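Local coordinates for ribosomal protein L11 methyltransferase (Lactobacillus delbrueckii subsp. bulgaricus ATCC BAA-365, PDB 3GRZ) that probably methylates lysine side chains of ribosomal protein L11 with S-adenosyl-L-methionine, through the C-terminal methyltransferase domain described here, at residues G72-A77 with L128-I133; A77-G82 with Y109-Q114; K167-L172 with F177-K182. One frame throughout, in Å; residues are numbered along the deposited sequence. Where two conformers were deposited one is given.

Contact 1 of 3, residues G72-A77 with L128-I133; sequences GILAIA and LIVANI
L74 reaches from the first turn of helix 73-80 to V130 and N132 on strand 126-132, a helix-to-sheet contact at the heart of the Rossmann-like fold of class I methyltransferases. The helix follows G70 and G72, whose spacing is consistent with the glycine-rich loop that usually cradles the cofactor in this fold, and I76 N bonds back to G72 O at 2.9 Å to close its opening turn. L74 CB points toward the strand and only carries the chain across. CG then sits opposite the carbonyl carbon (chi1 -58°), beside the backbone N, and the side chain forks there. CD1 does all the touching: L74 CD1 meets V130 CG1 at 3.7 Å, the two side chains crossing obliquely. The leucine as a whole also packs on A50 and M51 of helix 44-57.

V130 offers CG1 because that methyl lies anti to its backbone N (chi1 -176°). Two residues on, N132 is predicted to bind S-adenosyl-L-methionine. It gives the leucine its aliphatic root alone, while its amide ND2 is hydrogen-bonded to T46 OG1, next to T47 of the predicted site. The leucine methyl that meets V130 therefore bears on N132 too: L74 CD1 lies 3.9 Å from N132 CB, the two side chains crossing at about a right angle.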
loop_
_atom_site.group_PDB
_atom_site.type_symbol
_atom_site.label_atom_id
_atom_site.label_comp_id
_atom_site.label_asym_id
_atom_site.label_seq_id
_atom_site.Cartn_x
_atom_site.Cartn_y
_atom_site.Cartn_z
ATOM N N GLY B 72 -6.867 14.556 -12.050
ATOM C CA GLY B 72 -7.023 13.254 -12.716
ATOM C C GLY B 72 -6.021 12.203 -12.275
ATOM O O GLY B 72 -6.020 11.099 -12.804
ATOM N N ILE B 73 -5.160 12.541 -11.308
ATOM C CA ILE B 73 -4.057 11.655 -10.886
ATOM C C ILE B 73 -4.516 10.205 -10.579
ATOM O O ILE B 73 -3.945 9.247 -11.112
ATOM C CB ILE B 73 -3.215 12.280 -9.698
ATOM C CG1 ILE B 73 -2.103 11.345 -9.217
ATOM C CG2 ILE B 73 -4.090 12.689 -8.501
ATOM C CD1 ILE B 73 -1.021 11.105 -10.220
ATOM N N LEU B 74 -5.561 10.065 -9.759
ATOM C CA LEU B 74 -6.033 8.741 -9.361
ATOM C C LEU B 74 -6.704 7.983 -10.511
ATOM O O LEU B 74 -6.521 6.770 -10.636
ATOM C CB LEU B 74 -6.944 8.818 -8.141
ATOM C CG LEU B 74 -6.393 9.452 -6.854
ATOM C CD1 LEU B 74 -7.453 9.437 -5.763
ATOM C CD2 LEU B 74 -5.104 8.778 -6.373
ATOM N N ALA B 75 -7.443 8.694 -11.366
ATOM C CA ALA B 75 -8.030 8.076 -12.569
ATOM C C ALA B 75 -6.923 7.543 -13.475
ATOM O O ALA B 75 -7.009 6.424 -13.978
ATOM C CB ALA B 75 -8.917 9.076 -13.325
ATOM N N ILE B 76 -5.872 8.337 -13.649
ATOM C CA ILE B 76 -4.725 7.942 -14.478
ATOM C C ILE B 76 -3.986 6.722 -13.892
ATOM O O ILE B 76 -3.654 5.786 -14.603
ATOM C CB ILE B 76 -3.752 9.138 -14.672
ATOM C CG1 ILE B 76 -4.414 10.200 -15.566
ATOM C CG2 ILE B 76 -2.396 8.692 -15.276
ATOM C CD1 ILE B 76 -3.798 11.605 -15.398
ATOM N N ALA B 77 -3.733 6.757 -12.593
ATOM C CA ALA B 77 -3.077 5.658 -11.910
ATOM C C ALA B 77 -3.896 4.375 -11.973
ATOM O O ALA B 77 -3.346 3.307 -12.212
ATOM C CB ALA B 77 -2.832 6.035 -10.491
ATOM N N LEU B 128 -15.186 -0.375 -8.165
ATOM C CA LEU B 128 -14.315 0.427 -7.317
ATOM C C LEU B 128 -14.665 1.913 -7.426
ATOM O O LEU B 128 -14.633 2.496 -8.509
ATOM C CB LEU B 128 -12.846 0.158 -7.658
ATOM C CG LEU B 128 -11.789 0.845 -6.790
ATOM C CD1 LEU B 128 -11.733 0.175 -5.432
ATOM C CD2 LEU B 128 -10.428 0.778 -7.470
ATOM N N ILE B 129 -15.040 2.515 -6.304
ATOM C CA ILE B 129 -15.294 3.943 -6.271
ATOM C C ILE B 129 -14.194 4.582 -5.420
ATOM O O ILE B 129 -13.954 4.155 -4.297
ATOM C CB ILE B 129 -16.721 4.273 -5.740
ATOM C CG1 ILE B 129 -17.778 3.679 -6.686
ATOM C CG2 ILE B 129 -16.894 5.791 -5.580
ATOM C CD1 ILE B 129 -19.227 3.881 -6.256
ATOM N N VAL B 130 -13.495 5.569 -5.984
ATOM C CA VAL B 130 -12.360 6.203 -5.315
ATOM C C VAL B 130 -12.679 7.683 -5.159
ATOM O O VAL B 130 -13.207 8.305 -6.090
ATOM C CB VAL B 130 -11.026 6.039 -6.124
ATOM C CG1 VAL B 130 -9.863 6.629 -5.366
ATOM C CG2 VAL B 130 -10.741 4.576 -6.435
ATOM N N ALA B 131 -12.377 8.246 -3.988
ATOM C CA ALA B 131 -12.653 9.664 -3.725
ATOM C C ALA B 131 -11.656 10.242 -2.733
ATOM O O ALA B 131 -11.667 9.871 -1.564
ATOM C CB ALA B 131 -14.082 9.844 -3.206
ATOM N N ASN B 132 -10.779 11.123 -3.220
ATOM C CA ASN B 132 -9.888 11.893 -2.366
ATOM C C ASN B 132 -10.425 13.305 -2.287
ATOM O O ASN B 132 -10.003 14.196 -3.023
ATOM C CB ASN B 132 -8.442 11.886 -2.898
ATOM C CG ASN B 132 -7.473 12.620 -1.987
ATOM O OD1 ASN B 132 -7.790 12.944 -0.846
ATOM N ND2 ASN B 132 -6.287 12.891 -2.493
ATOM N N ILE B 133 -11.389 13.492 -1.397
ATOM C CA ILE B 133 -12.052 14.774 -1.226
ATOM C C ILE B 133 -12.307 14.970 0.274
ATOM O O ILE B 133 -12.224 14.017 1.066
ATOM C CB ILE B 133 -13.376 14.875 -2.064
ATOM C CG1 ILE B 133 -14.317 13.715 -1.748
ATOM C CG2 ILE B 133 -13.090 14.913 -3.585
ATOM C CD1 ILE B 133 -15.527 13.573 -2.695
#

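Contact 2 of 3, residues A77-G82 with Y109-Q114; sequences AAHKLG and YDIALQ
H79, in the last turn of helix 73-80, faces D110 and I111, at the start of the segment that carries strand 112-115. The polar part of the contact is one bond, from H79 NE2 to D110 OD1. At 2.8 Å it is short, yet the N-H...O angle of 116° makes it weak. The carboxylate does not lie flat against the imidazole: the two planes stand 66° apart, and the side chains cross at about a right angle. D110 OD2 sits in the ring plane at its edge but farther off, 3.6 Å from H79 NE2, while OD1 comes in obliquely. For D110 the first torsion matters (chi1 63°): it tucks CG between the backbone N and the carbonyl carbon, and so swings the acid back toward the helix although its CB sets off to one side.

The apolar part lies closer to the sheet. I111 CD1 comes within 4.2 Å of H79 CB, and I111 CG1 approaches the imidazole obliquely. I111 CD1 also reaches one turn back along the helix, 3.7 Å from A75 O, and packs on I76 CA. V86 on strand 85-90 and I108 in the preceding loop also pack on the histidine.

Backbone bonds end the helix beside this contact in a Schellman motif, with G82 at positive phi and G82 N bonded to H79 O at 3.1 Å. Just before it, L81 O accepts a bond from R10 NE of the second subunit.

With its hydrogen so poorly aimed, the imidazole-carboxylate pair probably owes more to electrostatic attraction than to directional bonding, and protonation of H79 would be expected to strengthen it at this surface.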
loop_
_atom_site.group_PDB
_atom_site.type_symbol
_atom_site.label_atom_id
_atom_site.label_comp_id
_atom_site.label_asym_id
_atom_site.label_seq_id
_atom_site.Cartn_x
_atom_site.Cartn_y
_atom_site.Cartn_z
ATOM N N ALA B 77 -3.733 6.757 -12.593
ATOM C CA ALA B 77 -3.077 5.658 -11.910
ATOM C C ALA B 77 -3.896 4.375 -11.973
ATOM O O ALA B 77 -3.346 3.307 -12.212
ATOM C CB ALA B 77 -2.832 6.035 -10.491
ATOM N N ALA B 78 -5.208 4.490 -11.780
ATOM C CA ALA B 78 -6.095 3.338 -11.900
ATOM C C ALA B 78 -6.012 2.728 -13.293
ATOM O O ALA B 78 -5.938 1.504 -13.423
ATOM C CB ALA B 78 -7.542 3.727 -11.561
ATOM N N HIS B 79 -5.995 3.583 -14.328
ATOM C CA HIS B 79 -5.909 3.119 -15.727
ATOM C C HIS B 79 -4.614 2.342 -15.947
ATOM O O HIS B 79 -4.621 1.250 -16.522
ATOM C CB HIS B 79 -6.018 4.302 -16.708
ATOM C CG HIS B 79 -6.040 3.900 -18.149
ATOM N ND1 HIS B 79 -4.894 3.625 -18.867
ATOM C CD2 HIS B 79 -7.072 3.737 -19.010
ATOM C CE1 HIS B 79 -5.220 3.297 -20.103
ATOM N NE2 HIS B 79 -6.534 3.359 -20.218
ATOM N N LYS B 80 -3.508 2.911 -15.480
ATOM C CA LYS B 80 -2.189 2.286 -15.642
ATOM C C LYS B 80 -2.072 0.962 -14.869
ATOM O O LYS B 80 -1.402 0.028 -15.321
ATOM C CB LYS B 80 -1.098 3.255 -15.206
ATOM C CG LYS B 80 -0.831 4.338 -16.243
ATOM C CD LYS B 80 -0.182 5.544 -15.610
ATOM C CE LYS B 80 0.372 6.503 -16.651
ATOM N NZ LYS B 80 1.337 5.859 -17.581
ATOM N N LEU B 81 -2.766 0.885 -13.732
ATOM C CA LEU B 81 -2.795 -0.329 -12.907
ATOM C C LEU B 81 -3.740 -1.408 -13.424
ATOM O O LEU B 81 -3.915 -2.438 -12.776
ATOM C CB LEU B 81 -3.107 0.008 -11.445
ATOM C CG LEU B 81 -1.967 0.723 -10.710
ATOM C CD1 LEU B 81 -2.413 1.188 -9.342
ATOM C CD2 LEU B 81 -0.718 -0.138 -10.600
ATOM N N GLY B 82 -4.358 -1.165 -14.578
ATOM C CA GLY B 82 -5.097 -2.194 -15.287
ATOM C C GLY B 82 -6.595 -2.176 -15.081
ATOM O O GLY B 82 -7.225 -3.222 -15.180
ATOM N N TYR B 109 -6.024 8.218 -23.654
ATOM C CA TYR B 109 -7.051 8.986 -24.373
ATOM C C TYR B 109 -8.457 8.447 -24.135
ATOM O O TYR B 109 -9.436 9.056 -24.565
ATOM C CB TYR B 109 -6.709 9.083 -25.874
ATOM C CG TYR B 109 -5.373 9.765 -26.098
ATOM C CD1 TYR B 109 -5.278 11.164 -26.101
ATOM C CD2 TYR B 109 -4.200 9.026 -26.242
ATOM C CE1 TYR B 109 -4.061 11.797 -26.267
ATOM C CE2 TYR B 109 -2.964 9.663 -26.413
ATOM C CZ TYR B 109 -2.910 11.045 -26.417
ATOM O OH TYR B 109 -1.705 11.694 -26.577
ATOM N N ASP B 110 -8.548 7.332 -23.402
ATOM C CA ASP B 110 -9.821 6.643 -23.163
ATOM C C ASP B 110 -10.373 6.695 -21.739
ATOM O O ASP B 110 -11.217 5.878 -21.387
ATOM C CB ASP B 110 -9.748 5.177 -23.634
ATOM C CG ASP B 110 -8.720 4.347 -22.871
ATOM O OD1 ASP B 110 -7.960 4.888 -22.044
ATOM O OD2 ASP B 110 -8.657 3.133 -23.123
ATOM N N ILE B 111 -9.909 7.633 -20.917
ATOM C CA ILE B 111 -10.579 7.862 -19.637
ATOM C C ILE B 111 -11.847 8.681 -19.886
ATOM O O ILE B 111 -11.775 9.766 -20.464
ATOM C CB ILE B 111 -9.666 8.554 -18.595
ATOM C CG1 ILE B 111 -8.589 7.572 -18.109
ATOM C CG2 ILE B 111 -10.505 9.059 -17.404
ATOM C CD1 ILE B 111 -7.491 8.174 -17.229
ATOM N N ALA B 112 -12.998 8.158 -19.468
ATOM C CA ALA B 112 -14.265 8.888 -19.599
ATOM C C ALA B 112 -14.369 9.971 -18.542
ATOM O O ALA B 112 -13.995 9.762 -17.391
ATOM C CB ALA B 112 -15.448 7.943 -19.502
ATOM N N LEU B 113 -14.882 11.132 -18.942
ATOM C CA LEU B 113 -14.996 12.283 -18.056
ATOM C C LEU B 113 -16.436 12.756 -17.977
ATOM O O LEU B 113 -17.133 12.807 -18.988
ATOM C CB LEU B 113 -14.089 13.429 -18.526
ATOM C CG LEU B 113 -12.586 13.127 -18.673
ATOM C CD1 LEU B 113 -11.881 14.229 -19.462
ATOM C CD2 LEU B 113 -11.921 12.945 -17.324
ATOM N N GLN B 114 -16.890 13.081 -16.773
ATOM C CA GLN B 114 -18.217 13.646 -16.622
ATOM C C GLN B 114 -18.178 14.816 -15.657
ATOM O O GLN B 114 -17.666 14.701 -14.537
ATOM C CB GLN B 114 -19.229 12.584 -16.195
ATOM C CG GLN B 114 -20.691 13.055 -16.187
ATOM C CD GLN B 114 -21.654 11.922 -15.894
ATOM O OE1 GLN B 114 -21.284 10.753 -15.971
ATOM N NE2 GLN B 114 -22.888 12.258 -15.547
#

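Contact 3 of 3, residues K167-L172 with F177-K182; sequences KIEQAL and FQIDLK
L172 and F177 both turn CG opposite the carbonyl carbon and beside the backbone N, with chi1 -74° in each, and their side chains cross at about a right angle. L172 CD2 is thereby laid against F177 CB at 3.8 Å, while the phenyl ring leads off inward to I193 of strand 188-195 and L145 of helix 135-145. The other methyl, L172 CD1, lies 4.1 Å from I179 CG1, so one leucine straddles two residues on the same side of the strand.

The chain makes a tight connection here between helix 165-174 and strand 177-185, the last of the sheet within this chain. F177 N donates to L172 O at 2.8 Å with an N-H...O angle of 153°, coming from above the carbonyl plane. L172 O also lies 3.5 Å from F177 CB, with the ring edge at CD2 4.0 Å away.

One turn back along the helix, E169 lays its CG methylene against I179 CD1 at 3.7 Å, again nearly at a right angle. Past I179 the strand is broken by a classic beta bulge, D180 and L181 both facing A192. Q178 NE2 spans this corner to D180 OD1 at 3.1 Å. Beyond it, K182 pairs with an antiparallel strand of the second subunit.

E169 thus serves the contact mainly through its CG methylene, its acid end remaining 4.8 Å from K182 NZ at OE2. At that separation the opposite charges would probably attract only mildly, and the joint rests on the leucine's two methyls, the E169 methylene on I179 and the one backbone bond.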
loop_
_atom_site.group_PDB
_atom_site.type_symbol
_atom_site.label_atom_id
_atom_site.label_comp_id
_atom_site.label_asym_id
_atom_site.label_seq_id
_atom_site.Cartn_x
_atom_site.Cartn_y
_atom_site.Cartn_z
ATOM N N LYS B 167 -17.414 10.937 12.434
ATOM C CA LYS B 167 -18.569 11.254 11.587
ATOM C C LYS B 167 -18.608 10.387 10.331
ATOM O O LYS B 167 -19.677 9.925 9.936
ATOM C CB LYS B 167 -18.584 12.741 11.210
ATOM C CG LYS B 167 -19.010 13.673 12.344
ATOM C CD LYS B 167 -18.725 15.131 12.003
ATOM C CE LYS B 167 -19.946 15.840 11.425
ATOM N NZ LYS B 167 -20.857 16.332 12.497
ATOM N N ILE B 168 -17.436 10.172 9.718
ATOM C CA ILE B 168 -17.296 9.282 8.558
ATOM C C ILE B 168 -17.627 7.824 8.942
ATOM O O ILE B 168 -18.429 7.156 8.273
ATOM C CB ILE B 168 -15.869 9.377 7.920
ATOM C CG1 ILE B 168 -15.560 10.817 7.450
ATOM C CG2 ILE B 168 -15.717 8.364 6.782
ATOM C CD1 ILE B 168 -16.356 11.285 6.263
ATOM N N GLU B 169 -17.028 7.350 10.034
ATOM C CA GLU B 169 -17.282 5.993 10.531
ATOM C C GLU B 169 -18.758 5.721 10.837
ATOM O O GLU B 169 -19.267 4.653 10.527
ATOM C CB GLU B 169 -16.433 5.703 11.769
ATOM C CG GLU B 169 -14.961 5.449 11.467
ATOM C CD GLU B 169 -14.125 5.131 12.704
ATOM O OE1 GLU B 169 -14.474 5.582 13.816
ATOM O OE2 GLU B 169 -13.098 4.438 12.553
ATOM N N GLN B 170 -19.437 6.702 11.425
ATOM C CA GLN B 170 -20.847 6.577 11.791
ATOM C C GLN B 170 -21.726 6.526 10.545
ATOM O O GLN B 170 -22.579 5.648 10.430
ATOM C CB GLN B 170 -21.258 7.730 12.707
ATOM C CG GLN B 170 -22.509 7.478 13.534
ATOM C CD GLN B 170 -23.064 8.758 14.148
ATOM O OE1 GLN B 170 -22.336 9.531 14.781
ATOM N NE2 GLN B 170 -24.359 8.991 13.957
ATOM N N ALA B 171 -21.482 7.439 9.604
ATOM C CA ALA B 171 -22.186 7.451 8.308
ATOM C C ALA B 171 -21.984 6.188 7.463
ATOM O O ALA B 171 -22.925 5.732 6.810
ATOM C CB ALA B 171 -21.823 8.683 7.518
ATOM N N LEU B 172 -20.775 5.618 7.491
ATOM C CA LEU B 172 -20.511 4.340 6.818
ATOM C C LEU B 172 -21.323 3.190 7.448
ATOM O O LEU B 172 -21.960 2.410 6.738
ATOM C CB LEU B 172 -19.004 4.024 6.811
ATOM C CG LEU B 172 -18.115 4.834 5.848
ATOM C CD1 LEU B 172 -16.627 4.705 6.212
ATOM C CD2 LEU B 172 -18.354 4.448 4.392
ATOM N N PHE B 177 -21.744 -0.088 5.538
ATOM C CA PHE B 177 -20.399 -0.243 4.996
ATOM C C PHE B 177 -19.426 -0.523 6.133
ATOM O O PHE B 177 -19.550 0.045 7.218
ATOM C CB PHE B 177 -19.974 1.013 4.221
ATOM C CG PHE B 177 -20.648 1.150 2.887
ATOM C CD1 PHE B 177 -20.218 0.404 1.802
ATOM C CD2 PHE B 177 -21.725 2.015 2.720
ATOM C CE1 PHE B 177 -20.840 0.515 0.562
ATOM C CE2 PHE B 177 -22.359 2.128 1.487
ATOM C CZ PHE B 177 -21.915 1.377 0.407
ATOM N N GLN B 178 -18.466 -1.403 5.881
ATOM C CA GLN B 178 -17.405 -1.662 6.835
ATOM C C GLN B 178 -16.061 -1.126 6.320
ATOM O O GLN B 178 -15.887 -0.923 5.113
ATOM C CB GLN B 178 -17.307 -3.162 7.118
ATOM C CG GLN B 178 -16.896 -4.003 5.925
ATOM C CD GLN B 178 -16.981 -5.488 6.193
ATOM O OE1 GLN B 178 -17.894 -5.959 6.875
ATOM N NE2 GLN B 178 -16.039 -6.241 5.642
ATOM N N ILE B 179 -15.129 -0.914 7.249
ATOM C CA ILE B 179 -13.770 -0.476 6.951
ATOM C C ILE B 179 -12.857 -1.693 7.054
ATOM O O ILE B 179 -12.696 -2.277 8.129
ATOM C CB ILE B 179 -13.307 0.639 7.928
ATOM C CG1 ILE B 179 -14.217 1.867 7.810
ATOM C CG2 ILE B 179 -11.839 1.005 7.691
ATOM C CD1 ILE B 179 -13.972 2.944 8.888
ATOM N N ASP B 180 -12.287 -2.081 5.918
ATOM C CA ASP B 180 -11.377 -3.199 5.831
ATOM C C ASP B 180 -9.951 -2.782 6.187
ATOM O O ASP B 180 -9.146 -3.604 6.637
ATOM C CB ASP B 180 -11.396 -3.770 4.413
ATOM C CG ASP B 180 -12.786 -4.164 3.955
ATOM O OD1 ASP B 180 -13.623 -4.566 4.791
ATOM O OD2 ASP B 180 -13.036 -4.085 2.742
ATOM N N LEU B 181 -9.639 -1.509 5.949
ATOM C CA LEU B 181 -8.295 -0.973 6.166
ATOM C C LEU B 181 -8.362 0.520 6.432
ATOM O O LEU B 181 -8.995 1.269 5.696
ATOM C CB LEU B 181 -7.379 -1.270 4.977
ATOM C CG LEU B 181 -5.979 -0.629 4.973
ATOM C CD1 LEU B 181 -5.019 -1.249 6.019
ATOM C CD2 LEU B 181 -5.373 -0.712 3.597
ATOM N N LYS B 182 -7.727 0.925 7.521
ATOM C CA LYS B 182 -7.614 2.313 7.913
ATOM C C LYS B 182 -6.134 2.688 7.857
ATOM O O LYS B 182 -5.279 1.984 8.395
ATOM C CB LYS B 182 -8.175 2.500 9.321
ATOM C CG LYS B 182 -8.045 3.917 9.867
ATOM C CD LYS B 182 -8.724 4.051 11.230
ATOM C CE LYS B 182 -7.825 3.565 12.369
ATOM N NZ LYS B 182 -8.549 3.514 13.678
#

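Overall arrangement
All three contacts pin helices to the same seven-stranded mixed sheet of this methyltransferase domain. Contacts 1 and 2 share helix 73-80 and A77, their centres about 9 Å apart: contact 1 ties the helix start to central strand 126-132, contact 2 its end to strand 112-115, outermost within this chain. Along the chain, contact 2 starts at the shared A77 and closes before 128-133 begins. Contact 3 comes later, joining helix 165-174 to the other outermost strand within this chain, 177-185, with its centre about 18 Å from that of contact 1 and 26 Å from that of contact 2. Contact 1 holds N132 of the predicted cofactor site, while the two outer contacts touch the second subunit.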